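Long-range contacts in N-acetyltransferase domain-containing protein (Pyrococcus horikoshii, PDB 1WWZ), which probably transfers an acyl group from acetyl-CoA, which it binds, as a member of the GNAT acetyltransferase family, its substrate unknown: residues S78-I88 / L114-W124; M133-K142 / I149-Q157. One frame throughout, in Å; residues are numbered along the deposited sequence.

Followed from the N terminus, the chain lays down the first strands of the sheet before reaching 78-88, which turns into strand 83-93. Helix 102-115 then carries it over to strand 120-126, and interaction 1 closes that beta-alpha-beta loop by pairing the two strands in parallel. Helix 130-138 comes next; strand 142-147 turns back into strand 150-156, and interaction 2 closes this shorter loop by seating the helix end on the last strand. The two loops follow in series and neither nest nor cross. They meet where strand 150-156 pairs with strand 120-126, Leu123 probably bonding Met153 through the backbone, and both line the acetyl-CoA site.

Interaction 1: S78-I88 / L114-W124. With ACO (acetyl coenzyme *a), chain C.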
loop_
_atom_site.group_PDB
_atom_site.type_symbol
_atom_site.label_atom_id
_atom_site.label_comp_id
_atom_site.label_asym_id
_atom_site.label_seq_id
_atom_site.Cartn_x
_atom_site.Cartn_y
_atom_site.Cartn_z
ATOM N N SER A 78 17.792 13.176 12.219
ATOM C CA SER A 78 17.271 14.496 11.891
ATOM C C SER A 78 17.587 15.486 13.001
ATOM O O SER A 78 17.195 15.288 14.149
ATOM C CB SER A 78 15.758 14.438 11.691
ATOM O OG SER A 78 15.221 15.751 11.644
ATOM N N LYS A 79 18.294 16.553 12.647
ATOM C CA LYS A 79 18.656 17.585 13.611
ATOM C C LYS A 79 17.401 18.324 14.054
ATOM O O LYS A 79 17.359 18.898 15.139
ATOM C CB LYS A 79 19.645 18.569 12.983
ATOM C CG LYS A 79 20.914 17.909 12.449
ATOM C CD LYS A 79 21.851 18.930 11.808
ATOM C CE LYS A 79 22.392 19.912 12.832
ATOM N NZ LYS A 79 23.205 19.207 13.856
ATOM N N TYR A 80 16.372 18.297 13.211
ATOM C CA TYR A 80 15.116 18.967 13.520
ATOM C C TYR A 80 14.301 18.176 14.543
ATOM O O TYR A 80 13.679 18.758 15.429
ATOM C CB TYR A 80 14.317 19.167 12.234
ATOM C CG TYR A 80 15.082 19.946 11.195
ATOM C CD1 TYR A 80 15.237 21.329 11.303
ATOM C CD2 TYR A 80 15.693 19.294 10.126
ATOM C CE1 TYR A 80 15.983 22.044 10.366
ATOM C CE2 TYR A 80 16.436 19.992 9.190
ATOM C CZ TYR A 80 16.580 21.365 9.312
ATOM O OH TYR A 80 17.317 22.052 8.379
ATOM N N GLU A 81 14.315 16.851 14.426
ATOM C CA GLU A 81 13.585 15.998 15.362
ATOM C C GLU A 81 14.515 15.605 16.508
ATOM O O GLU A 81 14.085 15.029 17.509
ATOM C CB GLU A 81 13.080 14.735 14.662
ATOM C CG GLU A 81 12.173 14.991 13.468
ATOM C CD GLU A 81 10.947 15.810 13.825
ATOM O OE1 GLU A 81 10.258 15.456 14.802
ATOM O OE2 GLU A 81 10.669 16.804 13.125
ATOM N N GLY A 82 15.798 15.910 16.341
ATOM C CA GLY A 82 16.782 15.597 17.361
ATOM C C GLY A 82 16.948 14.120 17.662
ATOM O O GLY A 82 17.361 13.759 18.763
ATOM N N ARG A 83 16.639 13.261 16.693
ATOM C CA ARG A 83 16.759 11.823 16.896
ATOM C C ARG A 83 16.673 11.057 15.581
ATOM O O ARG A 83 16.453 11.644 14.524
ATOM C CB ARG A 83 15.658 11.342 17.844
ATOM C CG ARG A 83 14.256 11.610 17.326
ATOM C CD ARG A 83 13.223 11.516 18.436
ATOM N NE ARG A 83 11.883 11.825 17.941
ATOM C CZ ARG A 83 11.089 10.941 17.347
ATOM N NH1 ARG A 83 11.503 9.695 17.183
ATOM N NH2 ARG A 83 9.885 11.296 16.916
ATOM N N ILE A 84 16.856 9.744 15.652
ATOM C CA ILE A 84 16.785 8.896 14.469
ATOM C C ILE A 84 15.342 8.815 13.984
ATOM O O ILE A 84 14.426 8.592 14.774
ATOM C CB ILE A 84 17.275 7.455 14.771
ATOM C CG1 ILE A 84 18.765 7.472 15.118
ATOM C CG2 ILE A 84 16.994 6.542 13.578
ATOM C CD1 ILE A 84 19.642 8.017 14.021
ATOM N N VAL A 85 15.145 9.003 12.683
ATOM C CA VAL A 85 13.812 8.929 12.093
ATOM C C VAL A 85 13.912 8.209 10.758
ATOM O O VAL A 85 15.006 7.846 10.316
ATOM C CB VAL A 85 13.207 10.342 11.836
ATOM C CG1 VAL A 85 13.097 11.116 13.136
ATOM C CG2 VAL A 85 14.057 11.101 10.821
ATOM N N GLY A 86 12.766 7.984 10.125
ATOM C CA GLY A 86 12.769 7.343 8.828
ATOM C C GLY A 86 12.856 8.472 7.823
ATOM O O GLY A 86 12.463 9.599 8.121
ATOM N N ALA A 87 13.391 8.191 6.642
ATOM C CA ALA A 87 13.504 9.225 5.627
ATOM C C ALA A 87 13.307 8.652 4.243
ATOM O O ALA A 87 13.528 7.468 4.022
ATOM C CB ALA A 87 14.880 9.898 5.712
ATOM N N ILE A 88 12.861 9.502 3.322
ATOM C CA ILE A 88 12.697 9.128 1.926
ATOM C C ILE A 88 13.745 9.995 1.238
ATOM O O ILE A 88 13.618 11.216 1.227
ATOM C CB ILE A 88 11.293 9.491 1.376
ATOM C CG1 ILE A 88 10.208 8.758 2.175
ATOM C CG2 ILE A 88 11.209 9.111 -0.104
ATOM C CD1 ILE A 88 8.772 9.042 1.718
ATOM N N LEU A 114 9.150 1.386 6.505
ATOM C CA LEU A 114 9.634 2.260 7.568
ATOM C C LEU A 114 8.816 2.180 8.855
ATOM O O LEU A 114 9.339 2.422 9.947
ATOM C CB LEU A 114 9.683 3.709 7.073
ATOM C CG LEU A 114 10.696 3.985 5.956
ATOM C CD1 LEU A 114 10.608 5.447 5.508
ATOM C CD2 LEU A 114 12.101 3.666 6.459
ATOM N N GLY A 115 7.539 1.836 8.718
ATOM C CA GLY A 115 6.661 1.731 9.871
ATOM C C GLY A 115 7.104 0.717 10.909
ATOM O O GLY A 115 6.703 0.800 12.069
ATOM N N LYS A 116 7.927 -0.243 10.507
ATOM C CA LYS A 116 8.402 -1.251 11.440
ATOM C C LYS A 116 9.539 -0.721 12.300
ATOM O O LYS A 116 9.811 -1.249 13.380
ATOM C CB LYS A 116 8.906 -2.482 10.685
ATOM C CG LYS A 116 9.449 -3.568 11.602
ATOM C CD LYS A 116 10.121 -4.683 10.825
ATOM C CE LYS A 116 10.340 -5.909 11.702
ATOM N NZ LYS A 116 11.184 -5.628 12.897
ATOM N N TYR A 117 10.189 0.334 11.823
ATOM C CA TYR A 117 11.338 0.904 12.519
ATOM C C TYR A 117 11.182 2.303 13.101
ATOM O O TYR A 117 11.712 2.596 14.172
ATOM C CB TYR A 117 12.532 0.926 11.565
ATOM C CG TYR A 117 12.787 -0.381 10.857
ATOM C CD1 TYR A 117 13.429 -1.434 11.502
ATOM C CD2 TYR A 117 12.390 -0.563 9.532
ATOM C CE1 TYR A 117 13.675 -2.637 10.841
ATOM C CE2 TYR A 117 12.629 -1.758 8.865
ATOM C CZ TYR A 117 13.272 -2.790 9.524
ATOM O OH TYR A 117 13.525 -3.968 8.860
ATOM N N ASN A 118 10.467 3.172 12.396
ATOM C CA ASN A 118 10.328 4.553 12.843
ATOM C C ASN A 118 8.898 5.019 13.073
ATOM O O ASN A 118 7.982 4.591 12.378
ATOM C CB ASN A 118 10.989 5.481 11.816
ATOM C CG ASN A 118 12.222 4.863 11.175
ATOM O OD1 ASN A 118 12.188 4.429 10.019
ATOM N ND2 ASN A 118 13.317 4.815 11.925
ATOM N N ASP A 119 8.718 5.909 14.046
ATOM C CA ASP A 119 7.400 6.460 14.345
ATOM C C ASP A 119 7.281 7.812 13.651
ATOM O O ASP A 119 6.286 8.521 13.805
ATOM C CB ASP A 119 7.204 6.649 15.857
ATOM C CG ASP A 119 8.215 7.610 16.475
ATOM O OD1 ASP A 119 8.573 8.614 15.827
ATOM O OD2 ASP A 119 8.640 7.371 17.624
ATOM N N THR A 120 8.312 8.158 12.887
ATOM C CA THR A 120 8.351 9.425 12.172
ATOM C C THR A 120 9.091 9.261 10.849
ATOM O O THR A 120 10.109 8.574 10.785
ATOM C CB THR A 120 9.086 10.494 13.001
ATOM O OG1 THR A 120 8.435 10.649 14.266
ATOM C CG2 THR A 120 9.087 11.823 12.278
ATOM N N ILE A 121 8.566 9.880 9.796
ATOM C CA ILE A 121 9.200 9.826 8.484
ATOM C C ILE A 121 9.384 11.258 7.997
ATOM O O ILE A 121 8.438 12.042 7.963
ATOM C CB ILE A 121 8.354 9.043 7.463
ATOM C CG1 ILE A 121 8.151 7.607 7.956
ATOM C CG2 ILE A 121 9.062 9.027 6.101
ATOM C CD1 ILE A 121 7.217 6.786 7.096
ATOM N N GLU A 122 10.615 11.588 7.626
ATOM C CA GLU A 122 10.958 12.931 7.173
ATOM C C GLU A 122 11.416 12.946 5.715
ATOM O O GLU A 122 11.975 11.967 5.220
ATOM C CB GLU A 122 12.062 13.482 8.084
ATOM C CG GLU A 122 12.600 14.856 7.731
ATOM C CD GLU A 122 13.723 15.268 8.668
ATOM O OE1 GLU A 122 13.441 15.832 9.748
ATOM O OE2 GLU A 122 14.897 15.005 8.334
ATOM N N LEU A 123 11.167 14.059 5.030
ATOM C CA LEU A 123 11.581 14.199 3.638
ATOM C C LEU A 123 11.663 15.664 3.243
ATOM O O LEU A 123 11.087 16.533 3.900
ATOM C CB LEU A 123 10.601 13.470 2.703
ATOM C CG LEU A 123 9.165 14.012 2.646
ATOM C CD1 LEU A 123 9.102 15.211 1.696
ATOM C CD2 LEU A 123 8.215 12.923 2.157
ATOM N N TRP A 124 12.405 15.927 2.173
ATOM C CA TRP A 124 12.550 17.271 1.639
ATOM C C TRP A 124 12.103 17.216 0.186
ATOM O O TRP A 124 12.477 16.305 -0.557
ATOM C CB TRP A 124 14.002 17.750 1.715
ATOM C CG TRP A 124 14.476 18.040 3.103
ATOM C CD1 TRP A 124 15.046 17.160 3.982
ATOM C CD2 TRP A 124 14.437 19.307 3.772
ATOM N NE1 TRP A 124 15.372 17.806 5.152
ATOM C CE2 TRP A 124 15.011 19.123 5.049
ATOM C CE3 TRP A 124 13.978 20.583 3.412
ATOM C CZ2 TRP A 124 15.133 20.169 5.974
ATOM C CZ3 TRP A 124 14.100 21.623 4.330
ATOM C CH2 TRP A 124 14.676 21.408 5.596
HETATM N N1A ACO C . -0.536 17.026 -9.718
HETATM C C2A ACO C . -1.457 16.765 -8.789
HETATM N N3A ACO C . -1.525 15.646 -8.009
HETATM C C4A ACO C . -0.494 14.731 -8.275
HETATM C C5A ACO C . 0.490 14.923 -9.225
HETATM C C6A ACO C . 0.448 16.159 -9.991
HETATM N N6A ACO C . 1.345 16.432 -10.945
HETATM N N7A ACO C . 1.352 13.832 -9.253
HETATM C C8A ACO C . 0.884 13.031 -8.335
HETATM N N9A ACO C . -0.248 13.511 -7.682
HETATM C C1B ACO C . -1.036 12.902 -6.624
HETATM C C2B ACO C . -2.458 12.491 -7.041
HETATM O O2B ACO C . -3.272 12.531 -5.851
HETATM C C3B ACO C . -2.226 11.095 -7.679
HETATM O O3B ACO C . -3.464 10.370 -7.537
HETATM P P3B ACO C . -4.661 10.302 -8.609
HETATM O O7A ACO C . -5.121 11.724 -8.720
HETATM O O8A ACO C . -5.663 9.439 -8.003
HETATM O O9A ACO C . -4.082 9.760 -9.859
HETATM C C4B ACO C . -1.156 10.508 -6.797
HETATM O O4B ACO C . -0.521 11.669 -6.191
HETATM C C5B ACO C . -0.026 9.807 -7.519
HETATM O O5B ACO C . -0.450 8.921 -8.540
HETATM P P1A ACO C . 0.631 7.974 -9.219
HETATM O O1A ACO C . 0.152 7.654 -10.563
HETATM O O2A ACO C . 0.896 6.813 -8.280
HETATM O O3A ACO C . 1.860 9.042 -9.417
HETATM P P2A ACO C . 3.257 8.768 -10.021
HETATM O O4A ACO C . 3.368 9.747 -11.120
HETATM O O5A ACO C . 3.322 7.321 -10.361
HETATM O O6A ACO C . 4.294 9.071 -8.901
HETATM C CBP ACO C . 5.916 10.901 -8.387
HETATM C CCP ACO C . 4.493 10.410 -8.265
HETATM C CDP ACO C . 5.993 12.244 -7.585
HETATM C CEP ACO C . 6.889 9.846 -7.815
HETATM C CAP ACO C . 6.220 11.121 -9.919
HETATM O OAP ACO C . 5.342 12.121 -10.430
HETATM C C9P ACO C . 7.662 11.580 -10.258
HETATM O O9P ACO C . 8.545 10.775 -10.523
HETATM N N8P ACO C . 7.895 12.932 -10.234
HETATM C C7P ACO C . 9.210 13.557 -10.521
HETATM C C6P ACO C . 10.259 13.354 -9.409
HETATM C C5P ACO C . 9.821 13.933 -8.087
HETATM O O5P ACO C . 9.336 15.091 -8.015
HETATM N N4P ACO C . 9.969 13.206 -6.989
HETATM C C3P ACO C . 9.689 13.414 -5.565
HETATM C C2P ACO C . 10.880 14.224 -5.046
HETATM S S1P ACO C . 10.612 14.483 -3.209
HETATM C C ACO C . 11.492 13.363 -2.647
HETATM O O ACO C . 12.225 12.480 -3.294
HETATM C CH3 ACO C . 11.778 12.935 -1.081
HETATM O O HOH W 1 13.275 6.108 14.528
HETATM O O HOH W 2 14.269 13.825 1.347
#
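The indole of Trp124 is met at its edge by the Tyr80 ring, CZ2 lying 3.5 Å from Tyr80 CE2 with the ring planes inclined at 60°. The Arg83 guanidinium also takes its partner edge-on: Asp119 OD1 lies in its plane, 3.2 Å from NH2, in a salt bridge that uses the syn side of a carboxylate turned well away from the guanidinium plane. The Thr120 hydroxyl donates to the same OD1, steadying the acid. With a leucine in place of Arg83, Asp119 would probably be left without its cationic mate across the strands, held by the Thr120 hydroxyl alone among the bonds described. Glu122, with CG anti to the backbone N (chi1 177°), extends across the sheet and receives Ser78 OG at 2.6 Å on OE1. This OG also accepts from Glu81 N, an ST motif at the start of a G1-bulge turn. Glu81 and Glu122 bring two acids close together, and Arg152 bridges to both, which probably offsets their repulsion. Strand pairing runs through Gly86 N to Thr120 O (2.8 Å), Glu122 N to Gly86 O (2.8 Å) and Ile88 N to Glu122 O (3.2 Å). Asn118 OD1 sits against Gly86 CA, where a beta carbon would clash; its ND2 bonds Lys74 O and, through a water, Ile84 O. Further along, Ile88 O and Trp124 N are joined by a water instead of directly. The acetyl CH3 comes within 3.4 Å of Ile88 O and 3.5 Å of Trp124 O. Two parallel strands inclined at 50°, bonded at one end and parting where the thioester enters, form the V-shaped splay of the GNAT fold that receives acetyl-CoA.

Interaction 2: M133-K142 / I149-Q157; sequences MNLYEKFGFK and IWVRMIKRQ. With ACO (acetyl coenzyme *a), chain C.
Met153 points from strand 150-156 toward the end of helix 130-138 and is the residue most covered by the contact. Its SD rests 4.0 Å from Tyr136 CD2, a Met-aromatic contact that approaches the ring obliquely, and Met133 CG crosses beside the same sulfur. The bend at the end of the chain (chi3 78°) brings CE against Glu137 CG at 3.7 Å and Phe141 CB at 3.9 Å, so the methyl touches both the helix and the chain leaving it. Tyr136, touched by Met153, has the acetyl-CoA sulfur S1P at its ring edge. Gly140, at positive phi, is the C-prime residue of the Schellman motif that ends the helix: Phe141 N returns to Tyr136 O and Gly140 N to Glu137 O. The chain thereby turns into the C-terminal hairpin of the GNAT sheet, where Lys142 and Ile154 form an antiparallel hydrogen-bonded pair, Lys142 N to Ile154 O at 2.9 Å and Ile154 N to Lys142 O at 2.9 Å. Lys155 lies across Phe141, its CB over the centre of one face, 3.7 Å from the ring centroid and 12° off the normal, a CH-pi contact. From there the chain runs extended until chi4 (62°) folds the ammonium toward the helix end, where NZ donates to Phe139 O at 2.6 Å. That carbonyl lies at the C-terminal end of the helix, where the partial negative charge would probably suit a cation. The same NZ forms a salt bridge with a 3'-phosphate oxygen of a second acetyl-CoA molecule.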
loop_
_atom_site.group_PDB
_atom_site.type_symbol
_atom_site.label_atom_id
_atom_site.label_comp_id
_atom_site.label_asym_id
_atom_site.label_seq_id
_atom_site.Cartn_x
_atom_site.Cartn_y
_atom_site.Cartn_z
ATOM N N MET A 133 4.078 17.090 -3.397
ATOM C CA MET A 133 3.560 17.525 -2.109
ATOM C C MET A 133 2.094 17.139 -1.936
ATOM O O MET A 133 1.663 16.819 -0.829
ATOM C CB MET A 133 3.749 19.034 -1.933
ATOM C CG MET A 133 5.211 19.445 -1.804
ATOM S SD MET A 133 5.428 21.176 -1.344
ATOM C CE MET A 133 4.977 21.960 -2.849
ATOM N N ASN A 134 1.327 17.168 -3.026
ATOM C CA ASN A 134 -0.083 16.782 -2.951
ATOM C C ASN A 134 -0.169 15.308 -2.571
ATOM O O ASN A 134 -0.952 14.923 -1.702
ATOM C CB ASN A 134 -0.791 17.010 -4.292
ATOM C CG ASN A 134 -2.233 16.507 -4.285
ATOM O OD1 ASN A 134 -3.011 16.822 -3.380
ATOM N ND2 ASN A 134 -2.595 15.730 -5.297
ATOM N N LEU A 135 0.646 14.483 -3.222
ATOM C CA LEU A 135 0.660 13.056 -2.932
ATOM C C LEU A 135 1.047 12.814 -1.473
ATOM O O LEU A 135 0.394 12.048 -0.766
ATOM C CB LEU A 135 1.639 12.328 -3.862
ATOM C CG LEU A 135 1.815 10.821 -3.626
ATOM C CD1 LEU A 135 0.451 10.131 -3.597
ATOM C CD2 LEU A 135 2.694 10.233 -4.723
ATOM N N TYR A 136 2.111 13.465 -1.016
ATOM C CA TYR A 136 2.543 13.280 0.366
ATOM C C TYR A 136 1.478 13.677 1.395
ATOM O O TYR A 136 1.284 12.981 2.394
ATOM C CB TYR A 136 3.831 14.067 0.642
ATOM C CG TYR A 136 5.049 13.556 -0.105
ATOM C CD1 TYR A 136 5.322 12.188 -0.184
ATOM C CD2 TYR A 136 5.949 14.442 -0.693
ATOM C CE1 TYR A 136 6.469 11.717 -0.834
ATOM C CE2 TYR A 136 7.096 13.983 -1.341
ATOM C CZ TYR A 136 7.350 12.620 -1.406
ATOM O OH TYR A 136 8.490 12.165 -2.034
ATOM N N GLU A 137 0.793 14.793 1.159
ATOM C CA GLU A 137 -0.233 15.247 2.095
ATOM C C GLU A 137 -1.403 14.265 2.163
ATOM O O GLU A 137 -2.010 14.080 3.218
ATOM C CB GLU A 137 -0.735 16.644 1.709
ATOM C CG GLU A 137 0.355 17.704 1.696
ATOM C CD GLU A 137 -0.193 19.113 1.562
ATOM O OE1 GLU A 137 -1.072 19.332 0.703
ATOM O OE2 GLU A 137 0.262 20.003 2.311
ATOM N N LYS A 138 -1.710 13.634 1.036
ATOM C CA LYS A 138 -2.794 12.659 0.985
ATOM C C LYS A 138 -2.471 11.459 1.861
ATOM O O LYS A 138 -3.364 10.724 2.288
ATOM C CB LYS A 138 -3.014 12.200 -0.452
ATOM C CG LYS A 138 -3.706 13.242 -1.293
ATOM C CD LYS A 138 -3.631 12.908 -2.764
ATOM C CE LYS A 138 -4.673 13.704 -3.524
ATOM N NZ LYS A 138 -5.282 12.828 -4.564
ATOM N N PHE A 139 -1.183 11.261 2.121
ATOM C CA PHE A 139 -0.746 10.149 2.945
ATOM C C PHE A 139 -0.384 10.560 4.362
ATOM O O PHE A 139 0.242 9.799 5.096
ATOM C CB PHE A 139 0.422 9.434 2.268
ATOM C CG PHE A 139 -0.016 8.453 1.225
ATOM C CD1 PHE A 139 -0.252 7.123 1.562
ATOM C CD2 PHE A 139 -0.268 8.870 -0.078
ATOM C CE1 PHE A 139 -0.735 6.220 0.617
ATOM C CE2 PHE A 139 -0.752 7.975 -1.032
ATOM C CZ PHE A 139 -0.986 6.647 -0.683
ATOM N N GLY A 140 -0.778 11.769 4.745
ATOM C CA GLY A 140 -0.515 12.220 6.098
ATOM C C GLY A 140 0.697 13.089 6.353
ATOM O O GLY A 140 0.915 13.496 7.493
ATOM N N PHE A 141 1.495 13.366 5.326
ATOM C CA PHE A 141 2.672 14.210 5.511
ATOM C C PHE A 141 2.235 15.662 5.644
ATOM O O PHE A 141 1.274 16.091 5.006
ATOM C CB PHE A 141 3.630 14.070 4.322
ATOM C CG PHE A 141 4.479 12.828 4.365
ATOM C CD1 PHE A 141 5.733 12.849 4.967
ATOM C CD2 PHE A 141 4.020 11.635 3.813
ATOM C CE1 PHE A 141 6.521 11.703 5.019
ATOM C CE2 PHE A 141 4.802 10.478 3.859
ATOM C CZ PHE A 141 6.056 10.514 4.463
ATOM N N LYS A 142 2.944 16.412 6.482
ATOM C CA LYS A 142 2.643 17.821 6.696
ATOM C C LYS A 142 3.909 18.655 6.517
ATOM O O LYS A 142 5.004 18.221 6.874
ATOM C CB LYS A 142 2.088 18.034 8.112
ATOM C CG LYS A 142 0.796 17.286 8.401
ATOM C CD LYS A 142 0.345 17.513 9.838
ATOM C CE LYS A 142 -0.960 16.788 10.129
ATOM N NZ LYS A 142 -2.049 17.240 9.216
ATOM N N ILE A 149 15.268 26.484 -1.505
ATOM C CA ILE A 149 14.246 26.017 -2.433
ATOM C C ILE A 149 13.604 24.711 -1.964
ATOM O O ILE A 149 12.759 24.140 -2.660
ATOM C CB ILE A 149 14.845 25.794 -3.840
ATOM C CG1 ILE A 149 15.793 24.591 -3.827
ATOM C CG2 ILE A 149 15.613 27.037 -4.277
ATOM C CD1 ILE A 149 16.396 24.273 -5.176
ATOM N N TRP A 150 13.990 24.250 -0.777
ATOM C CA TRP A 150 13.466 22.991 -0.249
ATOM C C TRP A 150 12.478 23.109 0.907
ATOM O O TRP A 150 12.635 23.945 1.797
ATOM C CB TRP A 150 14.625 22.081 0.186
ATOM C CG TRP A 150 15.632 21.834 -0.892
ATOM C CD1 TRP A 150 16.802 22.509 -1.095
ATOM C CD2 TRP A 150 15.533 20.874 -1.946
ATOM N NE1 TRP A 150 17.435 22.031 -2.214
ATOM C CE2 TRP A 150 16.677 21.028 -2.759
ATOM C CE3 TRP A 150 14.584 19.903 -2.291
ATOM C CZ2 TRP A 150 16.904 20.239 -3.892
ATOM C CZ3 TRP A 150 14.807 19.119 -3.420
ATOM C CH2 TRP A 150 15.957 19.296 -4.207
ATOM N N VAL A 151 11.467 22.244 0.880
ATOM C CA VAL A 151 10.434 22.192 1.912
ATOM C C VAL A 151 10.545 20.867 2.673
ATOM O O VAL A 151 10.713 19.813 2.062
ATOM C CB VAL A 151 9.025 22.275 1.287
ATOM C CG1 VAL A 151 7.959 22.096 2.362
ATOM C CG2 VAL A 151 8.857 23.602 0.578
ATOM N N ARG A 152 10.461 20.923 4.000
ATOM C CA ARG A 152 10.548 19.712 4.813
ATOM C C ARG A 152 9.158 19.235 5.211
ATOM O O ARG A 152 8.324 20.018 5.677
ATOM C CB ARG A 152 11.385 19.952 6.079
ATOM C CG ARG A 152 11.652 18.677 6.896
ATOM C CD ARG A 152 12.581 18.938 8.095
ATOM N NE ARG A 152 11.927 19.672 9.176
ATOM C CZ ARG A 152 11.415 19.111 10.272
ATOM N NH1 ARG A 152 11.481 17.795 10.452
ATOM N NH2 ARG A 152 10.817 19.869 11.184
ATOM N N MET A 153 8.908 17.947 5.010
ATOM C CA MET A 153 7.626 17.359 5.361
ATOM C C MET A 153 7.850 16.206 6.317
ATOM O O MET A 153 8.874 15.523 6.257
ATOM C CB MET A 153 6.891 16.882 4.109
ATOM C CG MET A 153 6.574 18.022 3.156
ATOM S SD MET A 153 5.557 17.552 1.759
ATOM C CE MET A 153 3.930 17.480 2.543
ATOM N N ILE A 154 6.886 15.986 7.199
ATOM C CA ILE A 154 7.015 14.931 8.185
ATOM C C ILE A 154 5.691 14.206 8.397
ATOM O O ILE A 154 4.619 14.793 8.239
ATOM C CB ILE A 154 7.491 15.531 9.535
ATOM C CG1 ILE A 154 8.101 14.449 10.416
ATOM C CG2 ILE A 154 6.336 16.219 10.244
ATOM C CD1 ILE A 154 9.577 14.245 10.159
ATOM N N LYS A 155 5.778 12.923 8.727
ATOM C CA LYS A 155 4.629 12.108 9.075
ATOM C C LYS A 155 4.863 11.375 10.395
ATOM O O LYS A 155 5.842 10.668 10.599
ATOM C CB LYS A 155 4.382 11.110 7.941
ATOM C CG LYS A 155 3.171 10.208 8.197
ATOM C CD LYS A 155 2.899 9.223 7.058
ATOM C CE LYS A 155 1.765 8.241 7.388
ATOM N NZ LYS A 155 0.520 8.968 7.595
ATOM N N ARG A 156 3.929 11.596 11.336
ATOM C CA ARG A 156 4.099 10.993 12.649
ATOM C C ARG A 156 3.091 9.865 12.876
ATOM O O ARG A 156 1.990 9.859 12.337
ATOM C CB ARG A 156 3.903 12.090 13.701
ATOM C CG ARG A 156 4.907 13.240 13.559
ATOM C CD ARG A 156 4.783 14.242 14.715
ATOM N NE ARG A 156 5.487 15.492 14.411
ATOM C CZ ARG A 156 6.828 15.491 14.533
ATOM N NH1 ARG A 156 7.462 14.383 14.876
ATOM N NH2 ARG A 156 7.510 16.625 14.350
ATOM N N GLN A 157 3.524 8.856 13.660
ATOM C CA GLN A 157 2.628 7.743 13.970
ATOM C C GLN A 157 1.542 8.168 14.967
ATOM O O GLN A 157 0.347 8.068 14.712
ATOM C CB GLN A 157 3.459 6.588 14.560
ATOM C CG GLN A 157 3.865 5.532 13.515
ATOM C CD GLN A 157 4.354 4.272 14.212
ATOM O OE1 GLN A 157 4.205 4.081 15.411
ATOM N NE2 GLN A 157 4.960 3.377 13.390
HETATM N N1A ACO C . -0.536 17.026 -9.718
HETATM C C2A ACO C . -1.457 16.765 -8.789
HETATM N N3A ACO C . -1.525 15.646 -8.009
HETATM C C4A ACO C . -0.494 14.731 -8.275
HETATM C C5A ACO C . 0.490 14.923 -9.225
HETATM C C6A ACO C . 0.448 16.159 -9.991
HETATM N N6A ACO C . 1.345 16.432 -10.945
HETATM N N7A ACO C . 1.352 13.832 -9.253
HETATM C C8A ACO C . 0.884 13.031 -8.335
HETATM N N9A ACO C . -0.248 13.511 -7.682
HETATM C C1B ACO C . -1.036 12.902 -6.624
HETATM C C2B ACO C . -2.458 12.491 -7.041
HETATM O O2B ACO C . -3.272 12.531 -5.851
HETATM C C3B ACO C . -2.226 11.095 -7.679
HETATM O O3B ACO C . -3.464 10.370 -7.537
HETATM P P3B ACO C . -4.661 10.302 -8.609
HETATM O O7A ACO C . -5.121 11.724 -8.720
HETATM O O8A ACO C . -5.663 9.439 -8.003
HETATM O O9A ACO C . -4.082 9.760 -9.859
HETATM C C4B ACO C . -1.156 10.508 -6.797
HETATM O O4B ACO C . -0.521 11.669 -6.191
HETATM C C5B ACO C . -0.026 9.807 -7.519
HETATM O O5B ACO C . -0.450 8.921 -8.540
HETATM P P1A ACO C . 0.631 7.974 -9.219
HETATM O O1A ACO C . 0.152 7.654 -10.563
HETATM O O2A ACO C . 0.896 6.813 -8.280
HETATM O O3A ACO C . 1.860 9.042 -9.417
HETATM P P2A ACO C . 3.257 8.768 -10.021
HETATM O O4A ACO C . 3.368 9.747 -11.120
HETATM O O5A ACO C . 3.322 7.321 -10.361
HETATM O O6A ACO C . 4.294 9.071 -8.901
HETATM C CBP ACO C . 5.916 10.901 -8.387
HETATM C CCP ACO C . 4.493 10.410 -8.265
HETATM C CDP ACO C . 5.993 12.244 -7.585
HETATM C CEP ACO C . 6.889 9.846 -7.815
HETATM C CAP ACO C . 6.220 11.121 -9.919
HETATM O OAP ACO C . 5.342 12.121 -10.430
HETATM C C9P ACO C . 7.662 11.580 -10.258
HETATM O O9P ACO C . 8.545 10.775 -10.523
HETATM N N8P ACO C . 7.895 12.932 -10.234
HETATM C C7P ACO C . 9.210 13.557 -10.521
HETATM C C6P ACO C . 10.259 13.354 -9.409
HETATM C C5P ACO C . 9.821 13.933 -8.087
HETATM O O5P ACO C . 9.336 15.091 -8.015
HETATM N N4P ACO C . 9.969 13.206 -6.989
HETATM C C3P ACO C . 9.689 13.414 -5.565
HETATM C C2P ACO C . 10.880 14.224 -5.046
HETATM S S1P ACO C . 10.612 14.483 -3.209
HETATM C C ACO C . 11.492 13.363 -2.647
HETATM O O ACO C . 12.225 12.480 -3.294
HETATM C CH3 ACO C . 11.778 12.935 -1.081
HETATM O O HOH W 3 1.613 13.135 10.667
#